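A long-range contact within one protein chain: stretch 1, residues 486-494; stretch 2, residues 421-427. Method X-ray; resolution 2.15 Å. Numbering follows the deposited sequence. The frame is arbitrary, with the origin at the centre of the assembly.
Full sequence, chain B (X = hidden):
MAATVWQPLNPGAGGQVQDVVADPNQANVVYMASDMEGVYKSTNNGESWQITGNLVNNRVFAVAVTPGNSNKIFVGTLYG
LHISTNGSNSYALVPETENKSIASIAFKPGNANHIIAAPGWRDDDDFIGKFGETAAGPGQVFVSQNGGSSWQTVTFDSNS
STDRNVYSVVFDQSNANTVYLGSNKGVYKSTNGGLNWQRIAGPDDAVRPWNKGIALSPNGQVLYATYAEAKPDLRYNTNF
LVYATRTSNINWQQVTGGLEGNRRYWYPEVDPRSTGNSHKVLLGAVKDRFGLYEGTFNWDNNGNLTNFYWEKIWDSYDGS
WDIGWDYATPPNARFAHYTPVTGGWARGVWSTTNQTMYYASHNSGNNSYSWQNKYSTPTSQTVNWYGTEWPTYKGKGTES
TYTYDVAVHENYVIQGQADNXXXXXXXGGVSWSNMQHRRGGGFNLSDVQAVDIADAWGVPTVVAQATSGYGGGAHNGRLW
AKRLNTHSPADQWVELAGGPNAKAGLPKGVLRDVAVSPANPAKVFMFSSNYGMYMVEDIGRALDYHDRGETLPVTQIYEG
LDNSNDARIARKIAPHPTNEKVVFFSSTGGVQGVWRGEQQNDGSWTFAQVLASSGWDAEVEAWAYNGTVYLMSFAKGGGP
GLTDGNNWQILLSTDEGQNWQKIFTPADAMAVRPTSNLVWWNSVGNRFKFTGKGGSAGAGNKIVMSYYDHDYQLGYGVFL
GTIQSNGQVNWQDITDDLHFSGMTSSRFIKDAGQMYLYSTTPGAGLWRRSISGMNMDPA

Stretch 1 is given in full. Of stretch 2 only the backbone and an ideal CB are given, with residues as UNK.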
# COMPACT_ATOMS: atom_id res chain seq x y z
N THR B 486 -12.26 -7.21 -9.21
CA THR B 486 -12.23 -8.51 -8.56
C THR B 486 -13.52 -9.30 -8.71
O THR B 486 -13.54 -10.47 -8.31
CB THR B 486 -11.92 -8.35 -7.06
OG1 THR B 486 -12.94 -7.58 -6.43
CG2 THR B 486 -10.57 -7.68 -6.86
N HIS B 487 -14.58 -8.72 -9.28
CA HIS B 487 -15.89 -9.35 -9.32
C HIS B 487 -16.30 -9.82 -7.93
O HIS B 487 -16.70 -10.97 -7.71
CB HIS B 487 -15.92 -10.51 -10.33
CG HIS B 487 -15.77 -10.07 -11.75
ND1 HIS B 487 -14.55 -9.71 -12.30
CD2 HIS B 487 -16.68 -9.93 -12.74
CE1 HIS B 487 -14.72 -9.37 -13.56
NE2 HIS B 487 -16.00 -9.49 -13.86
N SER B 488 -16.17 -8.91 -6.97
CA SER B 488 -16.34 -9.22 -5.56
C SER B 488 -16.92 -8.00 -4.88
O SER B 488 -16.92 -6.90 -5.45
CB SER B 488 -15.02 -9.64 -4.92
OG SER B 488 -14.42 -8.54 -4.25
N PRO B 489 -17.43 -8.14 -3.65
CA PRO B 489 -17.91 -6.96 -2.91
C PRO B 489 -16.85 -5.90 -2.68
O PRO B 489 -17.20 -4.79 -2.27
CB PRO B 489 -18.41 -7.56 -1.59
CG PRO B 489 -18.80 -8.95 -1.94
CD PRO B 489 -17.80 -9.40 -2.97
N ALA B 490 -15.57 -6.20 -2.93
CA ALA B 490 -14.53 -5.20 -2.76
C ALA B 490 -14.60 -4.10 -3.82
O ALA B 490 -14.08 -3.00 -3.58
CB ALA B 490 -13.15 -5.86 -2.77
N ASP B 491 -15.21 -4.37 -4.97
CA ASP B 491 -15.36 -3.34 -5.99
C ASP B 491 -16.29 -2.24 -5.48
O ASP B 491 -17.19 -2.48 -4.68
CB ASP B 491 -15.91 -3.93 -7.29
CG ASP B 491 -15.02 -5.03 -7.85
OD1 ASP B 491 -13.79 -4.98 -7.64
OD2 ASP B 491 -15.56 -5.94 -8.51
N GLN B 492 -16.07 -1.01 -5.98
CA GLN B 492 -16.75 0.17 -5.45
C GLN B 492 -17.36 1.01 -6.57
O GLN B 492 -16.88 1.02 -7.70
CB GLN B 492 -15.78 1.04 -4.64
CG GLN B 492 -15.21 0.36 -3.41
CD GLN B 492 -16.29 -0.02 -2.41
OE1 GLN B 492 -17.19 0.78 -2.12
NE2 GLN B 492 -16.22 -1.24 -1.89
N TRP B 493 -18.42 1.74 -6.21
CA TRP B 493 -19.07 2.69 -7.10
C TRP B 493 -18.43 4.07 -6.98
O TRP B 493 -18.07 4.51 -5.89
CB TRP B 493 -20.56 2.81 -6.76
CG TRP B 493 -21.37 1.60 -7.08
CD1 TRP B 493 -21.82 0.65 -6.20
CD2 TRP B 493 -21.84 1.21 -8.37
NE1 TRP B 493 -22.54 -0.31 -6.87
CE2 TRP B 493 -22.56 0.01 -8.21
CE3 TRP B 493 -21.72 1.75 -9.66
CZ2 TRP B 493 -23.16 -0.66 -9.27
CZ3 TRP B 493 -22.31 1.09 -10.72
CH2 TRP B 493 -23.02 -0.10 -10.52
N VAL B 494 -18.31 4.76 -8.12
CA VAL B 494 -17.95 6.17 -8.15
C VAL B 494 -18.90 6.88 -9.11
O VAL B 494 -19.32 6.30 -10.12
CB VAL B 494 -16.48 6.39 -8.57
CG1 VAL B 494 -15.53 5.77 -7.56
CG2 VAL B 494 -16.22 5.83 -9.97
N UNK B 421 -32.84 0.15 -5.06
CA UNK B 421 -31.63 0.66 -5.68
C UNK B 421 -30.73 -0.40 -6.29
O UNK B 421 -31.17 -1.28 -7.04
CB UNK B 421 -30.83 1.45 -4.64
N UNK B 422 -29.44 -0.29 -5.99
CA UNK B 422 -28.41 -1.16 -6.56
C UNK B 422 -28.44 -2.51 -5.84
O UNK B 422 -27.91 -2.64 -4.74
CB UNK B 422 -27.03 -0.52 -6.45
N UNK B 423 -29.03 -3.51 -6.47
CA UNK B 423 -29.12 -4.86 -5.92
C UNK B 423 -28.10 -5.74 -6.65
O UNK B 423 -28.23 -5.98 -7.85
CB UNK B 423 -30.54 -5.42 -6.06
N UNK B 424 -27.08 -6.21 -5.93
CA UNK B 424 -25.91 -6.79 -6.56
C UNK B 424 -25.64 -8.20 -6.06
O UNK B 424 -25.87 -8.52 -4.89
CB UNK B 424 -24.69 -5.90 -6.31
N UNK B 425 -25.13 -9.03 -6.97
CA UNK B 425 -24.80 -10.42 -6.68
C UNK B 425 -23.41 -10.74 -7.21
O UNK B 425 -23.00 -10.22 -8.25
CB UNK B 425 -25.84 -11.37 -7.29
N UNK B 426 -22.70 -11.60 -6.49
CA UNK B 426 -21.39 -12.08 -6.92
C UNK B 426 -21.32 -13.60 -7.01
O UNK B 426 -20.22 -14.16 -7.11
CB UNK B 426 -20.31 -11.57 -5.96
N UNK B 427 -22.47 -14.29 -6.99
CA UNK B 427 -22.53 -15.74 -7.17
C UNK B 427 -23.56 -16.11 -8.23
O UNK B 427 -24.25 -17.13 -8.13
CB UNK B 427 -22.86 -16.43 -5.85

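At position 421 the evidence is in the backbone: phi/psi of 65/-133°, a positive phi that by itself favours glycine. Stretch 1 adds nothing, since none of its atoms lies within 5.5 Å of the ideal CB. The residue is Gly421.

Position 422 points its CA-to-CB bond toward stretch 1, and its ideal CB lies 4.5 Å from Trp493 NE1. An indole ring at that range offers a broad apolar face, so a branched aliphatic, a methionine or an aromatic would suit. The deposited residue is Leu422, with chi1 in m and chi2 in t. Its CD1 sits 3.8 Å from the centroid of the five-membered ring of Trp493, 19° off the ring normal, a CH-pi contact over the face.

Position 423, next along the strand, is out of reach of stretch 1, which therefore does not constrain the choice; it is Met423.

At 424 the CA-to-CB bond again points toward stretch 1, but nothing lies within 5.5 Å of the ideal CB. What waits beyond is the N-H of Trp493, a donor near the ring plane, so a long side chain ending in an acceptor is favoured, glutamate or glutamine above all. Glu424 fits: chi1 in m and chi2 in t extend the chain, and Trp493 NE1 donates to Glu424 OE1 at 3.1 Å with an N-H...O angle of 170°. The carboxylate thus takes the edge of the same indole whose face carries Leu422.

Position 425 is out of reach and undetermined by stretch 1. Ser425 uses its OG locally, accepting a weak bond from the backbone N of the residue at 427.

Position 426 points toward the turn formed by 488-491. Its ideal CB is 4.1 Å from His487 O, 4.5 Å from Pro489 CD and 4.6 Å from Ser488 CA. A proline ring beside peptide groups suits a flat, large side chain, most plausibly an aromatic; a long aliphatic could also pack there. Trp426 is found, chi1 in m and chi2 at -93°. Pro489 CG stands 3.8 Å from the centroid of its six-membered ring, 10° off the normal, a CH-pi contact, while Ser488 C and Pro489 N also lie over one face. Trp426 NE1 donates to a water at 2.7 Å, and that water donates to Asp491 OD2 at 2.8 Å, linking the indole to the turn.

Position 427 is out of reach; Asp427 is hydrogen-bonded elsewhere in the structure.

Stretch 2, residues 421-427: GLMESWD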
# COMPACT_ATOMS: atom_id res chain seq x y z
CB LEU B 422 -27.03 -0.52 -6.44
CG LEU B 422 -26.81 0.88 -7.03
CD1 LEU B 422 -25.60 1.54 -6.39
CD2 LEU B 422 -26.65 0.82 -8.54
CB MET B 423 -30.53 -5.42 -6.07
CG MET B 423 -30.74 -6.78 -5.43
SD MET B 423 -30.65 -6.71 -3.63
CE MET B 423 -32.06 -5.67 -3.27
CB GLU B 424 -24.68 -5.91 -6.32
CG GLU B 424 -24.79 -4.54 -6.98
CD GLU B 424 -23.59 -3.67 -6.70
OE1 GLU B 424 -23.58 -2.98 -5.66
OE2 GLU B 424 -22.64 -3.68 -7.52
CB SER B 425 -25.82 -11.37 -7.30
OG SER B 425 -25.55 -12.72 -6.95
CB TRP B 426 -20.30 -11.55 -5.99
CG TRP B 426 -20.30 -10.06 -5.91
CD1 TRP B 426 -19.56 -9.20 -6.68
CD2 TRP B 426 -21.09 -9.25 -5.04
NE1 TRP B 426 -19.84 -7.90 -6.32
CE2 TRP B 426 -20.77 -7.90 -5.32
CE3 TRP B 426 -22.03 -9.52 -4.04
CZ2 TRP B 426 -21.36 -6.84 -4.64
CZ3 TRP B 426 -22.61 -8.46 -3.37
CH2 TRP B 426 -22.28 -7.14 -3.67
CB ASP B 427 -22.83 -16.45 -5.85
CG ASP B 427 -24.10 -15.96 -5.17
OD1 ASP B 427 -24.95 -15.32 -5.83
OD2 ASP B 427 -24.25 -16.21 -3.95
O HOH W 1 -18.33 -6.42 -8.06
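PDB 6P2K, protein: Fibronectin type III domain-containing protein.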